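Probable adenylyl-sulfate kinase (Aeropyrum pernix, PDB 2YVU) probably catalyses the ATP-dependent 3'-phosphorylation of adenosine 5'-phosphosulfate, the kinase step in making activated sulfate. Local coordinates at residues Gly13-Lys26 against Ile112-Val126. Numbering follows the deposited sequence.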
ATOM      1  N   GLY A  13      11.755  -9.132   3.913  1.00 30.27           N
ATOM      2  CA  GLY A  13      10.679  -9.990   4.357  1.00 25.67           C
ATOM      3  C   GLY A  13      10.272 -10.914   3.229  1.00 32.04           C
ATOM      4  O   GLY A  13      11.064 -11.175   2.323  1.00 26.26           O
ATOM      5  N   ILE A  14       9.037 -11.402   3.273  1.00 27.91           N
ATOM      6  CA  ILE A  14       8.527 -12.306   2.237  1.00 29.73           C
ATOM      7  C   ILE A  14       7.049 -12.011   2.052  1.00 26.86           C
ATOM      8  O   ILE A  14       6.459 -11.302   2.855  1.00 25.85           O
ATOM      9  CB  ILE A  14       8.636 -13.803   2.655  1.00 31.02           C
ATOM     10  CG1 ILE A  14       7.827 -14.042   3.934  1.00 30.24           C
ATOM     11  CG2 ILE A  14      10.105 -14.200   2.866  1.00 32.68           C
ATOM     12  CD1 ILE A  14       7.798 -15.504   4.375  1.00 37.00           C
ATOM     13  N   VAL A  15       6.461 -12.553   0.993  1.00 28.09           N
ATOM     14  CA  VAL A  15       5.034 -12.373   0.728  1.00 25.09           C
ATOM     15  C   VAL A  15       4.408 -13.760   0.705  1.00 29.31           C
ATOM     16  O   VAL A  15       4.773 -14.610  -0.116  1.00 27.50           O
ATOM     17  CB  VAL A  15       4.758 -11.677  -0.658  1.00 21.01           C
ATOM     18  CG1 VAL A  15       3.212 -11.533  -0.888  1.00 21.19           C
ATOM     19  CG2 VAL A  15       5.401 -10.323  -0.692  1.00 22.64           C
ATOM     20  N   VAL A  16       3.505 -14.007   1.645  1.00 25.42           N
ATOM     21  CA  VAL A  16       2.813 -15.274   1.703  1.00 27.36           C
ATOM     22  C   VAL A  16       1.446 -14.959   1.103  1.00 28.66           C
ATOM     23  O   VAL A  16       0.684 -14.157   1.661  1.00 30.38           O
ATOM     24  CB  VAL A  16       2.647 -15.767   3.158  1.00 19.81           C
ATOM     25  CG1 VAL A  16       1.899 -17.084   3.161  1.00 22.85           C
ATOM     26  CG2 VAL A  16       3.990 -15.877   3.824  1.00 27.27           C
ATOM     27  N   TRP A  17       1.153 -15.576  -0.037  1.00 26.56           N
ATOM     28  CA  TRP A  17      -0.095 -15.346  -0.756  1.00 22.80           C
ATOM     29  C   TRP A  17      -1.090 -16.494  -0.640  1.00 31.37           C
ATOM     30  O   TRP A  17      -0.939 -17.533  -1.311  1.00 26.20           O
ATOM     31  CB  TRP A  17       0.217 -15.076  -2.227  1.00 22.16           C
ATOM     32  CG  TRP A  17      -0.950 -14.549  -3.006  1.00 19.62           C
ATOM     33  CD1 TRP A  17      -1.932 -15.285  -3.625  1.00 27.06           C
ATOM     34  CD2 TRP A  17      -1.324 -13.178  -3.154  1.00 21.73           C
ATOM     35  NE1 TRP A  17      -2.899 -14.448  -4.144  1.00 24.33           N
ATOM     36  CE2 TRP A  17      -2.556 -13.151  -3.860  1.00 24.61           C
ATOM     37  CE3 TRP A  17      -0.743 -11.961  -2.756  1.00 22.00           C
ATOM     38  CZ2 TRP A  17      -3.218 -11.963  -4.157  1.00 23.63           C
ATOM     39  CZ3 TRP A  17      -1.401 -10.786  -3.056  1.00 23.68           C
ATOM     40  CH2 TRP A  17      -2.631 -10.793  -3.750  1.00 22.66           C
ATOM     41  N   LEU A  18      -2.120 -16.332   0.198  1.00 21.67           N
ATOM     42  CA  LEU A  18      -3.071 -17.427   0.329  1.00 25.53           C
ATOM     43  C   LEU A  18      -4.121 -17.337  -0.774  1.00 31.72           C
ATOM     44  O   LEU A  18      -4.775 -16.307  -0.939  1.00 28.33           O
ATOM     45  CB  LEU A  18      -3.742 -17.387   1.696  1.00 25.22           C
ATOM     46  CG  LEU A  18      -2.806 -17.302   2.914  1.00 38.30           C
ATOM     47  CD1 LEU A  18      -3.604 -16.867   4.132  1.00 39.63           C
ATOM     48  CD2 LEU A  18      -2.138 -18.630   3.168  1.00 25.07           C
ATOM     49  N   THR A  19      -4.288 -18.409  -1.536  1.00 29.92           N
ATOM     50  CA  THR A  19      -5.289 -18.393  -2.586  1.00 29.61           C
ATOM     51  C   THR A  19      -6.231 -19.582  -2.381  1.00 32.62           C
ATOM     52  O   THR A  19      -5.805 -20.693  -2.031  1.00 28.30           O
ATOM     53  CB  THR A  19      -4.637 -18.445  -4.005  1.00 30.06           C
ATOM     54  OG1 THR A  19      -5.657 -18.523  -5.005  1.00 30.14           O
ATOM     55  CG2 THR A  19      -3.726 -19.652  -4.137  1.00 26.42           C
ATOM     56  N   GLY A  20      -7.520 -19.328  -2.579  1.00 25.80           N
ATOM     57  CA  GLY A  20      -8.514 -20.355  -2.401  1.00 28.99           C
ATOM     58  C   GLY A  20      -9.900 -19.746  -2.494  1.00 31.71           C
ATOM     59  O   GLY A  20     -10.038 -18.530  -2.584  1.00 30.39           O
ATOM     60  N   LEU A  21     -10.919 -20.595  -2.471  1.00 30.83           N
ATOM     61  CA  LEU A  21     -12.296 -20.150  -2.577  1.00 33.23           C
ATOM     62  C   LEU A  21     -12.760 -19.397  -1.350  1.00 32.41           C
ATOM     63  O   LEU A  21     -12.252 -19.611  -0.247  1.00 26.13           O
ATOM     64  CB  LEU A  21     -13.228 -21.361  -2.786  1.00 29.23           C
ATOM     65  CG  LEU A  21     -13.185 -22.122  -4.116  1.00 39.37           C
ATOM     66  CD1 LEU A  21     -14.027 -23.394  -4.007  1.00 39.59           C
ATOM     67  CD2 LEU A  21     -13.689 -21.235  -5.241  1.00 34.98           C
ATOM     68  N   PRO A  22     -13.726 -18.478  -1.532  1.00 34.06           N
ATOM     69  CA  PRO A  22     -14.230 -17.737  -0.374  1.00 31.45           C
ATOM     70  C   PRO A  22     -14.798 -18.829   0.526  1.00 27.49           C
ATOM     71  O   PRO A  22     -15.419 -19.765   0.026  1.00 33.79           O
ATOM     72  CB  PRO A  22     -15.343 -16.876  -0.973  1.00 36.51           C
ATOM     73  CG  PRO A  22     -14.884 -16.642  -2.368  1.00 36.80           C
ATOM     74  CD  PRO A  22     -14.315 -17.975  -2.788  1.00 32.14           C
ATOM     75  N   GLY A  23     -14.580 -18.728   1.826  1.00 27.05           N
ATOM     76  CA  GLY A  23     -15.090 -19.741   2.725  1.00 30.87           C
ATOM     77  C   GLY A  23     -14.151 -20.905   2.981  1.00 35.90           C
ATOM     78  O   GLY A  23     -14.464 -21.775   3.797  1.00 39.50           O
ATOM     79  N   SER A  24     -13.007 -20.947   2.295  1.00 34.18           N
ATOM     80  CA  SER A  24     -12.054 -22.037   2.493  1.00 32.87           C
ATOM     81  C   SER A  24     -11.282 -21.919   3.819  1.00 34.05           C
ATOM     82  O   SER A  24     -10.671 -22.873   4.284  1.00 34.10           O
ATOM     83  CB  SER A  24     -11.068 -22.092   1.332  1.00 35.00           C
ATOM     84  OG  SER A  24     -10.311 -20.903   1.277  1.00 27.45           O
ATOM     85  N   GLY A  25     -11.308 -20.753   4.441  1.00 34.66           N
ATOM     86  CA  GLY A  25     -10.599 -20.622   5.698  1.00 34.01           C
ATOM     87  C   GLY A  25      -9.305 -19.840   5.596  1.00 33.69           C
ATOM     88  O   GLY A  25      -8.548 -19.780   6.559  1.00 29.06           O
ATOM     89  N   LYS A  26      -9.063 -19.234   4.435  1.00 32.57           N
ATOM     90  CA  LYS A  26      -7.852 -18.437   4.181  1.00 29.96           C
ATOM     91  C   LYS A  26      -7.527 -17.430   5.269  1.00 31.63           C
ATOM     92  O   LYS A  26      -6.432 -17.425   5.829  1.00 30.80           O
ATOM     93  CB  LYS A  26      -7.999 -17.633   2.892  1.00 29.90           C
ATOM     94  CG  LYS A  26      -8.131 -18.403   1.588  1.00 29.47           C
ATOM     95  CD  LYS A  26      -8.678 -17.434   0.522  1.00 35.54           C
ATOM     96  CE  LYS A  26     -10.084 -16.988   0.956  1.00 45.24           C
ATOM     97  NZ  LYS A  26     -10.672 -15.772   0.322  1.00 45.22           N
ATOM     98  N   ILE A 112      12.049 -10.581  -3.889  1.00 37.40           N
ATOM     99  CA  ILE A 112      11.347 -11.048  -2.698  1.00 34.50           C
ATOM    100  C   ILE A 112      10.689 -12.406  -2.898  1.00 31.36           C
ATOM    101  O   ILE A 112       9.997 -12.627  -3.888  1.00 28.73           O
ATOM    102  CB  ILE A 112      10.256 -10.031  -2.287  1.00 31.45           C
ATOM    103  CG1 ILE A 112      10.913  -8.688  -2.002  1.00 32.56           C
ATOM    104  CG2 ILE A 112       9.489 -10.528  -1.060  1.00 26.63           C
ATOM    105  CD1 ILE A 112       9.925  -7.571  -1.770  1.00 41.14           C
ATOM    106  N   PRO A 113      10.909 -13.342  -1.960  1.00 28.75           N
ATOM    107  CA  PRO A 113      10.321 -14.677  -2.042  1.00 35.45           C
ATOM    108  C   PRO A 113       8.795 -14.551  -2.051  1.00 36.53           C
ATOM    109  O   PRO A 113       8.235 -13.791  -1.262  1.00 27.00           O
ATOM    110  CB  PRO A 113      10.819 -15.352  -0.773  1.00 28.62           C
ATOM    111  CG  PRO A 113      12.145 -14.703  -0.569  1.00 30.84           C
ATOM    112  CD  PRO A 113      11.849 -13.256  -0.834  1.00 33.17           C
ATOM    113  N   PHE A 114       8.134 -15.280  -2.946  1.00 30.39           N
ATOM    114  CA  PHE A 114       6.679 -15.230  -3.033  1.00 27.90           C
ATOM    115  C   PHE A 114       6.151 -16.647  -2.862  1.00 31.38           C
ATOM    116  O   PHE A 114       6.313 -17.489  -3.746  1.00 34.39           O
ATOM    117  CB  PHE A 114       6.253 -14.642  -4.385  1.00 25.79           C
ATOM    118  CG  PHE A 114       4.754 -14.493  -4.550  1.00 28.42           C
ATOM    119  CD1 PHE A 114       3.993 -15.507  -5.138  1.00 24.17           C
ATOM    120  CD2 PHE A 114       4.110 -13.326  -4.147  1.00 25.44           C
ATOM    121  CE1 PHE A 114       2.618 -15.354  -5.329  1.00 26.54           C
ATOM    122  CE2 PHE A 114       2.729 -13.157  -4.330  1.00 28.09           C
ATOM    123  CZ  PHE A 114       1.980 -14.170  -4.923  1.00 23.16           C
ATOM    124  N   LEU A 115       5.522 -16.906  -1.721  1.00 23.06           N
ATOM    125  CA  LEU A 115       4.995 -18.238  -1.436  1.00 27.79           C
ATOM    126  C   LEU A 115       3.504 -18.351  -1.716  1.00 27.88           C
ATOM    127  O   LEU A 115       2.676 -17.835  -0.963  1.00 30.59           O
ATOM    128  CB  LEU A 115       5.258 -18.612   0.031  1.00 21.17           C
ATOM    129  CG  LEU A 115       6.715 -18.492   0.473  1.00 38.31           C
ATOM    130  CD1 LEU A 115       6.856 -18.741   1.969  1.00 36.47           C
ATOM    131  CD2 LEU A 115       7.531 -19.471  -0.325  1.00 33.56           C
ATOM    132  N   GLU A 116       3.162 -19.034  -2.798  1.00 28.17           N
ATOM    133  CA  GLU A 116       1.770 -19.224  -3.170  1.00 28.36           C
ATOM    134  C   GLU A 116       1.243 -20.449  -2.424  1.00 29.34           C
ATOM    135  O   GLU A 116       1.646 -21.589  -2.682  1.00 28.12           O
ATOM    136  CB  GLU A 116       1.664 -19.401  -4.678  1.00 25.79           C
ATOM    137  CG  GLU A 116       0.256 -19.560  -5.209  1.00 29.54           C
ATOM    138  CD  GLU A 116       0.203 -19.348  -6.717  1.00 33.26           C
ATOM    139  OE1 GLU A 116       1.250 -19.479  -7.372  1.00 34.88           O
ATOM    140  OE2 GLU A 116      -0.879 -19.051  -7.251  1.00 28.24           O
ATOM    141  N   ILE A 117       0.350 -20.191  -1.482  1.00 22.79           N
ATOM    142  CA  ILE A 117      -0.229 -21.224  -0.634  1.00 24.81           C
ATOM    143  C   ILE A 117      -1.657 -21.548  -1.046  1.00 27.37           C
ATOM    144  O   ILE A 117      -2.564 -20.703  -0.943  1.00 24.86           O
ATOM    145  CB  ILE A 117      -0.257 -20.748   0.834  1.00 27.14           C
ATOM    146  CG1 ILE A 117       1.122 -20.194   1.210  1.00 25.33           C
ATOM    147  CG2 ILE A 117      -0.804 -21.867   1.753  1.00 19.70           C
ATOM    148  CD1 ILE A 117       2.292 -21.207   1.099  1.00 22.00           C
ATOM    149  N   TYR A 118      -1.871 -22.779  -1.487  1.00 28.21           N
ATOM    150  CA  TYR A 118      -3.207 -23.182  -1.895  1.00 27.68           C
ATOM    151  C   TYR A 118      -4.009 -23.743  -0.724  1.00 28.09           C
ATOM    152  O   TYR A 118      -3.704 -24.820  -0.200  1.00 28.04           O
ATOM    153  CB  TYR A 118      -3.121 -24.203  -3.043  1.00 25.60           C
ATOM    154  CG  TYR A 118      -4.463 -24.732  -3.537  1.00 29.64           C
ATOM    155  CD1 TYR A 118      -5.605 -23.932  -3.539  1.00 35.86           C
ATOM    156  CD2 TYR A 118      -4.570 -26.016  -4.058  1.00 32.71           C
ATOM    157  CE1 TYR A 118      -6.833 -24.403  -4.053  1.00 33.00           C
ATOM    158  CE2 TYR A 118      -5.786 -26.494  -4.576  1.00 31.69           C
ATOM    159  CZ  TYR A 118      -6.910 -25.681  -4.567  1.00 33.87           C
ATOM    160  OH  TYR A 118      -8.113 -26.166  -5.059  1.00 37.59           O
ATOM    161  N   VAL A 119      -5.029 -22.987  -0.317  1.00 26.54           N
ATOM    162  CA  VAL A 119      -5.939 -23.361   0.755  1.00 26.01           C
ATOM    163  C   VAL A 119      -7.057 -24.101   0.011  1.00 26.80           C
ATOM    164  O   VAL A 119      -7.938 -23.497  -0.607  1.00 26.46           O
ATOM    165  CB  VAL A 119      -6.462 -22.106   1.478  1.00 32.64           C
ATOM    166  CG1 VAL A 119      -7.367 -22.501   2.655  1.00 27.54           C
ATOM    167  CG2 VAL A 119      -5.272 -21.277   1.963  1.00 26.56           C
ATOM    168  N   LYS A 120      -6.998 -25.421   0.096  1.00 27.95           N
ATOM    169  CA  LYS A 120      -7.885 -26.307  -0.641  1.00 30.20           C
ATOM    170  C   LYS A 120      -9.175 -26.765   0.014  1.00 29.61           C
ATOM    171  O   LYS A 120      -9.167 -27.382   1.089  1.00 32.72           O
ATOM    172  CB  LYS A 120      -7.054 -27.514  -1.089  1.00 25.22           C
ATOM    173  CG  LYS A 120      -7.810 -28.611  -1.807  1.00 31.77           C
ATOM    174  CD  LYS A 120      -6.810 -29.648  -2.307  1.00 34.02           C
ATOM    175  CE  LYS A 120      -7.490 -30.741  -3.123  1.00 47.86           C
ATOM    176  NZ  LYS A 120      -8.486 -31.496  -2.302  1.00 52.92           N
ATOM    177  N   ALA A 121     -10.271 -26.464  -0.679  1.00 27.76           N
ATOM    178  CA  ALA A 121     -11.634 -26.786  -0.280  1.00 32.45           C
ATOM    179  C   ALA A 121     -12.511 -26.786  -1.542  1.00 33.41           C
ATOM    180  O   ALA A 121     -12.438 -25.869  -2.347  1.00 36.46           O
ATOM    181  CB  ALA A 121     -12.149 -25.739   0.706  1.00 32.85           C
ATOM    182  N   SER A 122     -13.347 -27.800  -1.725  1.00 36.78           N
ATOM    183  CA  SER A 122     -14.188 -27.828  -2.911  1.00 32.40           C
ATOM    184  C   SER A 122     -15.284 -26.790  -2.826  1.00 32.21           C
ATOM    185  O   SER A 122     -15.626 -26.308  -1.746  1.00 28.45           O
ATOM    186  CB  SER A 122     -14.837 -29.196  -3.087  1.00 40.26           C
ATOM    187  OG  SER A 122     -15.870 -29.365  -2.141  1.00 29.62           O
ATOM    188  N   LEU A 123     -15.836 -26.460  -3.988  1.00 32.75           N
ATOM    189  CA  LEU A 123     -16.920 -25.503  -4.120  1.00 32.81           C
ATOM    190  C   LEU A 123     -18.145 -25.955  -3.320  1.00 30.74           C
ATOM    191  O   LEU A 123     -18.751 -25.173  -2.605  1.00 32.57           O
ATOM    192  CB  LEU A 123     -17.317 -25.402  -5.592  1.00 40.83           C
ATOM    193  CG  LEU A 123     -17.967 -24.131  -6.128  1.00 49.14           C
ATOM    194  CD1 LEU A 123     -18.922 -24.542  -7.234  1.00 48.43           C
ATOM    195  CD2 LEU A 123     -18.694 -23.365  -5.037  1.00 48.31           C
ATOM    196  N   GLU A 124     -18.520 -27.219  -3.468  1.00 30.21           N
ATOM    197  CA  GLU A 124     -19.686 -27.737  -2.767  1.00 35.72           C
ATOM    198  C   GLU A 124     -19.417 -27.717  -1.283  1.00 38.07           C
ATOM    199  O   GLU A 124     -20.325 -27.523  -0.484  1.00 33.26           O
ATOM    200  CB  GLU A 124     -19.995 -29.172  -3.197  1.00 35.72           C
ATOM    201  CG  GLU A 124     -20.342 -29.330  -4.661  1.00 47.42           C
ATOM    202  CD  GLU A 124     -20.677 -30.771  -5.025  1.00 56.41           C
ATOM    203  OE1 GLU A 124     -20.060 -31.700  -4.460  1.00 58.96           O
ATOM    204  OE2 GLU A 124     -21.552 -30.974  -5.890  1.00 62.32           O
ATOM    205  N   GLU A 125     -18.155 -27.934  -0.917  1.00 35.43           N
ATOM    206  CA  GLU A 125     -17.794 -27.935   0.480  1.00 33.40           C
ATOM    207  C   GLU A 125     -17.916 -26.555   1.100  1.00 32.31           C
ATOM    208  O   GLU A 125     -18.444 -26.440   2.196  1.00 38.16           O
ATOM    209  CB  GLU A 125     -16.375 -28.490   0.690  1.00 39.25           C
ATOM    210  CG  GLU A 125     -15.911 -28.400   2.151  1.00 45.28           C
ATOM    211  CD  GLU A 125     -16.747 -29.262   3.118  1.00 53.35           C
ATOM    212  OE1 GLU A 125     -16.747 -28.968   4.337  1.00 46.58           O
ATOM    213  OE2 GLU A 125     -17.391 -30.238   2.666  1.00 52.10           O
ATOM    214  N   VAL A 126     -17.451 -25.499   0.433  1.00 33.27           N
ATOM    215  CA  VAL A 126     -17.574 -24.178   1.053  1.00 31.42           C
ATOM    216  C   VAL A 126     -19.034 -23.728   1.087  1.00 30.24           C
ATOM    217  O   VAL A 126     -19.435 -23.003   1.986  1.00 30.69           O
ATOM    218  CB  VAL A 126     -16.678 -23.071   0.373  1.00 33.48           C
ATOM    219  CG1 VAL A 126     -15.213 -23.427   0.550  1.00 29.91           C
ATOM    220  CG2 VAL A 126     -16.997 -22.914  -1.106  1.00 27.94           C
TER
HETATM  221  O   HOH W   1     -10.161 -23.571  -1.959  1.00 24.81           O
HETATM  222  O   HOH W   2     -17.938 -21.452   3.677  1.00 42.25           O
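Phe-114 leans across to Trp-17 and brings its ring corner CZ to 3.3 Å from Trp-17 CB; the phenyl ring and the five-membered ring of the indole are 28° from parallel and slid apart, so they barely overlap. With CG anti to the backbone N (chi1 -178°), the phenyl ring also reaches Val-15, whose CG1 lies 3.8 Å from Phe-114 CD2. An alanine in place of Phe-114 would probably leave a gap beside Val-15 CG1 and Trp-17 CB, removing one support of the indole. On the opposite sheet face, branched aliphatics suit a buried strand: Leu-18 CD2 lies alongside Ile-117, 3.7 Å from its CB. Between these two faces, six backbone hydrogen bonds join the parallel strands 14-19 and 114-120. Beyond the strands, Leu-21 CD1 packs 3.4 Å from Ala-121 O, while a water accepts from Leu-21 N and donates to Val-119 O (2.6 Å). Ser-24 suits the turn because its OG, like its N, donates to Leu-21 O; Gly-23, third in this type II turn, takes a positive phi (90°) at which a CB would crowd Pro-22 O and press on Val-126. Farther out, helix 64-82 meets the indole through Leu-71 and Ile-74, and Trp-17 NE1 bonds Ser-94 OG, by similarity the phosphoserine site. Strand 14-19, central in a parallel sheet, runs into a glycine-rich loop and helix 26-39, the strand-loop-helix of P-loop kinases, consistent with ATP binding by Gly-20 to Lys-26.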